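Prephenate dehydrogenase (Aquifex aeolicus, PDB 2G5C) probably catalyses the NAD(+)-dependent oxidative decarboxylation of prephenate to 3-(4-hydroxyphenyl)pyruvate, a step of tyrosine biosynthesis. Local coordinates at residues Val183-His188 / Arg231-Glu236; Lys256-Arg261 / Glu265-Tyr270. One frame throughout, in Å; residues are numbered along the deposited sequence.

Interaction 1: residues Val183-His188 / Arg231-Glu236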
loop_
_atom_site.group_PDB
_atom_site.type_symbol
_atom_site.label_atom_id
_atom_site.label_comp_id
_atom_site.label_asym_id
_atom_site.label_seq_id
_atom_site.Cartn_x
_atom_site.Cartn_y
_atom_site.Cartn_z
ATOM N N VAL A 183 -2.975 0.353 13.277
ATOM C CA VAL A 183 -2.859 1.195 12.082
ATOM C C VAL A 183 -1.487 1.290 11.422
ATOM O O VAL A 183 -1.376 1.787 10.302
ATOM C CB VAL A 183 -3.334 2.651 12.362
ATOM C CG1 VAL A 183 -4.759 2.640 12.926
ATOM C CG2 VAL A 183 -2.368 3.348 13.326
ATOM N N SER A 184 -0.452 0.817 12.103
ATOM C CA SER A 184 0.898 0.888 11.560
ATOM C C SER A 184 1.649 -0.438 11.557
ATOM O O SER A 184 2.148 -0.877 10.523
ATOM C CB SER A 184 1.714 1.925 12.339
ATOM O OG SER A 184 3.087 1.849 11.990
ATOM N N HIS A 185 1.738 -1.080 12.713
ATOM C CA HIS A 185 2.466 -2.340 12.801
ATOM C C HIS A 185 1.806 -3.448 11.993
ATOM O O HIS A 185 2.474 -4.142 11.228
ATOM C CB HIS A 185 2.611 -2.737 14.267
ATOM C CG HIS A 185 3.155 -1.632 15.122
ATOM N ND1 HIS A 185 3.127 -1.667 16.500
ATOM C CD2 HIS A 185 3.717 -0.446 14.785
ATOM C CE1 HIS A 185 3.646 -0.549 16.974
ATOM N NE2 HIS A 185 4.012 0.209 15.955
ATOM N N LEU A 186 0.496 -3.609 12.155
ATOM C CA LEU A 186 -0.238 -4.643 11.423
ATOM C C LEU A 186 -0.034 -4.498 9.915
ATOM O O LEU A 186 0.281 -5.472 9.231
ATOM C CB LEU A 186 -1.732 -4.575 11.768
ATOM C CG LEU A 186 -2.687 -5.355 10.862
ATOM C CD1 LEU A 186 -2.364 -6.848 10.915
ATOM C CD2 LEU A 186 -4.129 -5.081 11.297
ATOM N N PRO A 187 -0.221 -3.280 9.371
ATOM C CA PRO A 187 -0.037 -3.065 7.932
ATOM C C PRO A 187 1.356 -3.485 7.472
ATOM O O PRO A 187 1.523 -4.034 6.383
ATOM C CB PRO A 187 -0.266 -1.563 7.779
ATOM C CG PRO A 187 -1.288 -1.282 8.824
ATOM C CD PRO A 187 -0.791 -2.079 10.007
ATOM N N HIS A 188 2.363 -3.227 8.302
ATOM C CA HIS A 188 3.721 -3.615 7.945
ATOM C C HIS A 188 3.868 -5.131 8.019
ATOM O O HIS A 188 4.429 -5.749 7.114
ATOM C CB HIS A 188 4.748 -2.913 8.853
ATOM C CG HIS A 188 5.054 -1.506 8.434
ATOM N ND1 HIS A 188 4.178 -0.460 8.629
ATOM C CD2 HIS A 188 6.123 -0.983 7.782
ATOM C CE1 HIS A 188 4.690 0.646 8.116
ATOM N NE2 HIS A 188 5.869 0.356 7.595
ATOM N N ARG A 231 11.848 -5.714 13.742
ATOM C CA ARG A 231 12.008 -6.872 14.621
ATOM C C ARG A 231 11.854 -6.368 16.051
ATOM O O ARG A 231 11.284 -7.043 16.908
ATOM C CB ARG A 231 13.398 -7.493 14.498
ATOM C CG ARG A 231 13.665 -8.545 15.577
ATOM C CD ARG A 231 15.148 -8.725 15.853
ATOM N NE ARG A 231 15.728 -7.566 16.520
ATOM C CZ ARG A 231 17.032 -7.395 16.716
ATOM N NH1 ARG A 231 17.889 -8.313 16.290
ATOM N NH2 ARG A 231 17.479 -6.312 17.341
ATOM N N ASP A 232 12.380 -5.175 16.303
ATOM C CA ASP A 232 12.307 -4.590 17.635
ATOM C C ASP A 232 10.883 -4.143 17.945
ATOM O O ASP A 232 10.383 -4.367 19.041
ATOM C CB ASP A 232 13.276 -3.408 17.754
ATOM C CG ASP A 232 14.730 -3.818 17.546
ATOM O OD1 ASP A 232 15.078 -4.966 17.889
ATOM O OD2 ASP A 232 15.528 -2.994 17.053
ATOM N N ILE A 233 10.229 -3.521 16.973
ATOM C CA ILE A 233 8.863 -3.070 17.174
ATOM C C ILE A 233 7.954 -4.264 17.439
ATOM O O ILE A 233 7.149 -4.235 18.362
ATOM C CB ILE A 233 8.353 -2.279 15.948
ATOM C CG1 ILE A 233 9.127 -0.962 15.834
ATOM C CG2 ILE A 233 6.857 -2.020 16.070
ATOM C CD1 ILE A 233 8.741 -0.115 14.631
ATOM N N PHE A 234 8.087 -5.317 16.637
ATOM C CA PHE A 234 7.256 -6.503 16.817
ATOM C C PHE A 234 7.496 -7.151 18.177
ATOM O O PHE A 234 6.588 -7.755 18.749
ATOM C CB PHE A 234 7.495 -7.518 15.686
ATOM C CG PHE A 234 7.005 -7.057 14.336
ATOM C CD1 PHE A 234 5.902 -6.210 14.229
ATOM C CD2 PHE A 234 7.621 -7.498 13.168
ATOM C CE1 PHE A 234 5.420 -5.810 12.980
ATOM C CE2 PHE A 234 7.146 -7.104 11.911
ATOM C CZ PHE A 234 6.044 -6.257 11.819
ATOM N N LEU A 235 8.712 -7.022 18.703
ATOM C CA LEU A 235 9.024 -7.577 20.018
ATOM C C LEU A 235 8.464 -6.668 21.110
ATOM O O LEU A 235 7.765 -7.121 22.014
ATOM C CB LEU A 235 10.540 -7.699 20.230
ATOM C CG LEU A 235 10.946 -7.957 21.694
ATOM C CD1 LEU A 235 10.496 -9.349 22.123
ATOM C CD2 LEU A 235 12.452 -7.818 21.857
ATOM N N GLU A 236 8.785 -5.382 21.014
ATOM C CA GLU A 236 8.351 -4.393 21.995
ATOM C C GLU A 236 6.830 -4.274 22.123
ATOM O O GLU A 236 6.316 -4.031 23.215
ATOM C CB GLU A 236 8.940 -3.028 21.636
ATOM C CG GLU A 236 8.829 -1.959 22.721
ATOM C CD GLU A 236 9.802 -2.175 23.870
ATOM O OE1 GLU A 236 10.883 -2.763 23.631
ATOM O OE2 GLU A 236 9.496 -1.740 25.005
#
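His185 and Ile233 meet ring to methyl. The CG2 methyl of Ile233 stands over one face of the imidazole of His185, 3.5 Å from the ring centroid and only 6° off its normal, a well-centred CH-pi contact in which the two side chains cross at about a right angle. In Ile233, CG1 is anti to the carbonyl carbon and beside the backbone N (chi1 -67°), which leaves CG2 anti to N and over the ring. Branching at CB suits this place, since it sets a methyl close to the backbone.

Beside this pair, Phe234 brings the edge of its ring to the backbone of helix 173-201: CE1 lies 3.8 Å from His185 O, close to the ring plane, so the slightly positive rim of the phenyl faces a carbonyl oxygen. No hydrogen bond joins the segments. The contact packs helix 227-236 against helix 173-201 in the family's dimerization domain, with the side chain of Ile233 about 6 Å from the bound NAD.

Further out, His185 ND1 makes a weak hydrogen bond to Asn237 OD1. Histidine fits here because its flat ring offers Ile233 a face while ND1 engages Asn237. With an alanine at the place of His185, the Ile233 methyl would probably be left without its ring and Asn237 without this bond. Val241 of helix 238-260 touches both His185 and Phe234; Ala189 and Phe192 also pack against Phe234.

Interaction 2: residues Lys256-Arg261 / Glu265-Tyr270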
loop_
_atom_site.group_PDB
_atom_site.type_symbol
_atom_site.label_atom_id
_atom_site.label_comp_id
_atom_site.label_asym_id
_atom_site.label_seq_id
_atom_site.Cartn_x
_atom_site.Cartn_y
_atom_site.Cartn_z
ATOM N N LYS A 256 -13.007 -14.329 3.047
ATOM C CA LYS A 256 -12.759 -15.613 2.404
ATOM C C LYS A 256 -14.022 -16.464 2.360
ATOM O O LYS A 256 -14.359 -17.038 1.326
ATOM C CB LYS A 256 -11.664 -16.378 3.149
ATOM C CG LYS A 256 -11.364 -17.753 2.570
ATOM C CD LYS A 256 -10.291 -18.468 3.382
ATOM C CE LYS A 256 -10.740 -18.728 4.811
ATOM N NZ LYS A 256 -9.628 -19.294 5.631
ATOM N N GLU A 257 -14.715 -16.540 3.493
ATOM C CA GLU A 257 -15.938 -17.323 3.586
ATOM C C GLU A 257 -17.022 -16.831 2.642
ATOM O O GLU A 257 -17.735 -17.638 2.048
ATOM C CB GLU A 257 -16.456 -17.332 5.032
ATOM C CG GLU A 257 -15.589 -18.172 5.960
ATOM C CD GLU A 257 -15.276 -19.536 5.364
ATOM O OE1 GLU A 257 -16.228 -20.270 5.018
ATOM O OE2 GLU A 257 -14.078 -19.876 5.235
ATOM N N LEU A 258 -17.161 -15.517 2.498
ATOM C CA LEU A 258 -18.168 -14.987 1.585
ATOM C C LEU A 258 -17.856 -15.465 0.174
ATOM O O LEU A 258 -18.752 -15.662 -0.644
ATOM C CB LEU A 258 -18.187 -13.457 1.626
ATOM C CG LEU A 258 -18.602 -12.810 2.954
ATOM C CD1 LEU A 258 -18.638 -11.301 2.790
ATOM C CD2 LEU A 258 -19.978 -13.320 3.376
ATOM N N ILE A 259 -16.574 -15.659 -0.108
ATOM C CA ILE A 259 -16.150 -16.123 -1.425
ATOM C C ILE A 259 -16.365 -17.625 -1.577
ATOM O O ILE A 259 -16.848 -18.095 -2.608
ATOM C CB ILE A 259 -14.660 -15.794 -1.669
ATOM C CG1 ILE A 259 -14.465 -14.280 -1.671
ATOM C CG2 ILE A 259 -14.211 -16.393 -2.989
ATOM C CD1 ILE A 259 -13.008 -13.818 -1.654
ATOM N N VAL A 260 -16.003 -18.379 -0.546
ATOM C CA VAL A 260 -16.166 -19.826 -0.572
ATOM C C VAL A 260 -17.607 -20.238 -0.864
ATOM O O VAL A 260 -17.849 -21.148 -1.661
ATOM C CB VAL A 260 -15.742 -20.458 0.770
ATOM C CG1 VAL A 260 -16.266 -21.893 0.856
ATOM C CG2 VAL A 260 -14.222 -20.442 0.893
ATOM N N ARG A 261 -18.570 -19.580 -0.226
ATOM C CA ARG A 261 -19.964 -19.944 -0.457
ATOM C C ARG A 261 -20.652 -19.077 -1.505
ATOM O O ARG A 261 -21.861 -19.175 -1.712
ATOM C CB ARG A 261 -20.755 -19.904 0.853
ATOM C CG ARG A 261 -20.917 -18.539 1.511
ATOM C CD ARG A 261 -21.842 -18.710 2.710
ATOM N NE ARG A 261 -22.321 -17.455 3.283
ATOM C CZ ARG A 261 -21.639 -16.708 4.139
ATOM N NH1 ARG A 261 -20.427 -17.079 4.531
ATOM N NH2 ARG A 261 -22.183 -15.596 4.618
ATOM N N GLU A 265 -24.419 -11.159 -2.885
ATOM C CA GLU A 265 -24.910 -9.897 -2.334
ATOM C C GLU A 265 -24.172 -9.480 -1.066
ATOM O O GLU A 265 -23.857 -8.303 -0.887
ATOM C CB GLU A 265 -26.413 -9.993 -2.050
ATOM C CG GLU A 265 -26.991 -8.845 -1.217
ATOM C CD GLU A 265 -26.880 -7.487 -1.894
ATOM O OE1 GLU A 265 -26.760 -7.437 -3.134
ATOM O OE2 GLU A 265 -26.929 -6.464 -1.178
ATOM N N GLU A 266 -23.888 -10.436 -0.183
ATOM C CA GLU A 266 -23.192 -10.094 1.044
ATOM C C GLU A 266 -21.763 -9.647 0.740
ATOM O O GLU A 266 -21.209 -8.800 1.444
ATOM C CB GLU A 266 -23.167 -11.274 2.021
ATOM C CG GLU A 266 -22.872 -10.829 3.457
ATOM C CD GLU A 266 -22.985 -11.955 4.469
ATOM O OE1 GLU A 266 -23.608 -12.979 4.146
ATOM O OE2 GLU A 266 -22.457 -11.807 5.591
ATOM N N LEU A 267 -21.173 -10.214 -0.308
ATOM C CA LEU A 267 -19.811 -9.850 -0.680
ATOM C C LEU A 267 -19.781 -8.396 -1.143
ATOM O O LEU A 267 -18.923 -7.619 -0.715
ATOM C CB LEU A 267 -19.284 -10.774 -1.785
ATOM C CG LEU A 267 -17.821 -10.596 -2.220
ATOM C CD1 LEU A 267 -16.915 -10.508 -1.008
ATOM C CD2 LEU A 267 -17.397 -11.756 -3.114
ATOM N N VAL A 268 -20.719 -8.022 -2.011
ATOM C CA VAL A 268 -20.751 -6.647 -2.483
ATOM C C VAL A 268 -20.971 -5.684 -1.313
ATOM O O VAL A 268 -20.364 -4.618 -1.267
ATOM C CB VAL A 268 -21.830 -6.425 -3.587
ATOM C CG1 VAL A 268 -23.233 -6.677 -3.044
ATOM C CG2 VAL A 268 -21.724 -5.000 -4.125
ATOM N N GLU A 269 -21.809 -6.063 -0.350
ATOM C CA GLU A 269 -22.049 -5.186 0.791
ATOM C C GLU A 269 -20.795 -5.023 1.647
ATOM O O GLU A 269 -20.543 -3.952 2.196
ATOM C CB GLU A 269 -23.177 -5.725 1.666
ATOM C CG GLU A 269 -24.509 -5.853 0.971
ATOM C CD GLU A 269 -25.545 -6.493 1.865
ATOM O OE1 GLU A 269 -25.241 -7.549 2.461
ATOM O OE2 GLU A 269 -26.660 -5.945 1.975
ATOM N N TYR A 270 -20.020 -6.097 1.769
ATOM C CA TYR A 270 -18.796 -6.072 2.552
ATOM C C TYR A 270 -17.828 -5.078 1.922
ATOM O O TYR A 270 -17.219 -4.243 2.606
ATOM C CB TYR A 270 -18.171 -7.472 2.558
ATOM C CG TYR A 270 -16.850 -7.593 3.286
ATOM C CD1 TYR A 270 -16.779 -8.149 4.564
ATOM C CD2 TYR A 270 -15.660 -7.190 2.676
ATOM C CE1 TYR A 270 -15.553 -8.308 5.215
ATOM C CE2 TYR A 270 -14.435 -7.342 3.317
ATOM C CZ TYR A 270 -14.386 -7.905 4.582
ATOM O OH TYR A 270 -13.170 -8.093 5.190
HETATM O O HOH W 1 -21.053 -13.996 6.583
#
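The carboxylate of Glu266 has a methyl of Leu258 over one face, with CD2 almost straight above the plane and 3.5 Å from Glu266 CD. At the edge of the Arg261 guanidinium lie a water, in the plane, and Glu266 OE1, somewhat off it. NH2 of Arg261 forms a salt bridge with Glu266 OE1 at 3.0 Å, but the carboxylate is turned 67° from the guanidinium plane, so the two groups do not lie flat together as in a paired, two-pronged bridge. The water bridges the two groups: it accepts from Arg261 NH2 at 2.8 Å and donates to the other carboxylate oxygen, Glu266 OE2. The Glu266 carboxylate is thus tied through both oxygens. Arg261 is the first residue to leave the helical conformation, and its long, extended chain lets the charge reach back across the turn; Glu266 comes to meet it with an extended chain of its own.

Leu258 sends its other methyl, CD1, to Tyr270 CB at 3.9 Å, where it meets the tyrosine ring obliquely. Its CB faces Leu267 CD1. Leu267 directs CD2 to Ile259 CG1 at 4.1 Å. Leucine suits both 258 and 267 in this buried seam because each forked end meets two partners.

The segments form an antiparallel helical hairpin: the axes approach to 9.4 Å, with their directions 152° apart, in a region predicted to be coiled coil. His254 and Leu255 of helix 238-260 continue the packing against helix 264-279, and Arg231 and Asp196 of the second subunit touch Leu267 and Tyr270.

In the fold
From the N terminus, the chain first builds the nucleotide-binding domain with its mixed sheet, then enters the helical dimerization domain through helix 173-201. Interaction 1 closes a loop of 42 residues, fixing helix 227-236 to that long helix beside the cofactor. Helix 238-260 follows directly and runs outward to its far end, which interaction 2 fixes to helix 264-279 across a short turn linking the two. The two loops are in series, neither nested nor crossed. The centres of the two contacts are about 29 Å apart and their nearest atoms about 11 Å, so they do not touch; helix 238-260 itself links the two regions. Both contacts also touch the second subunit.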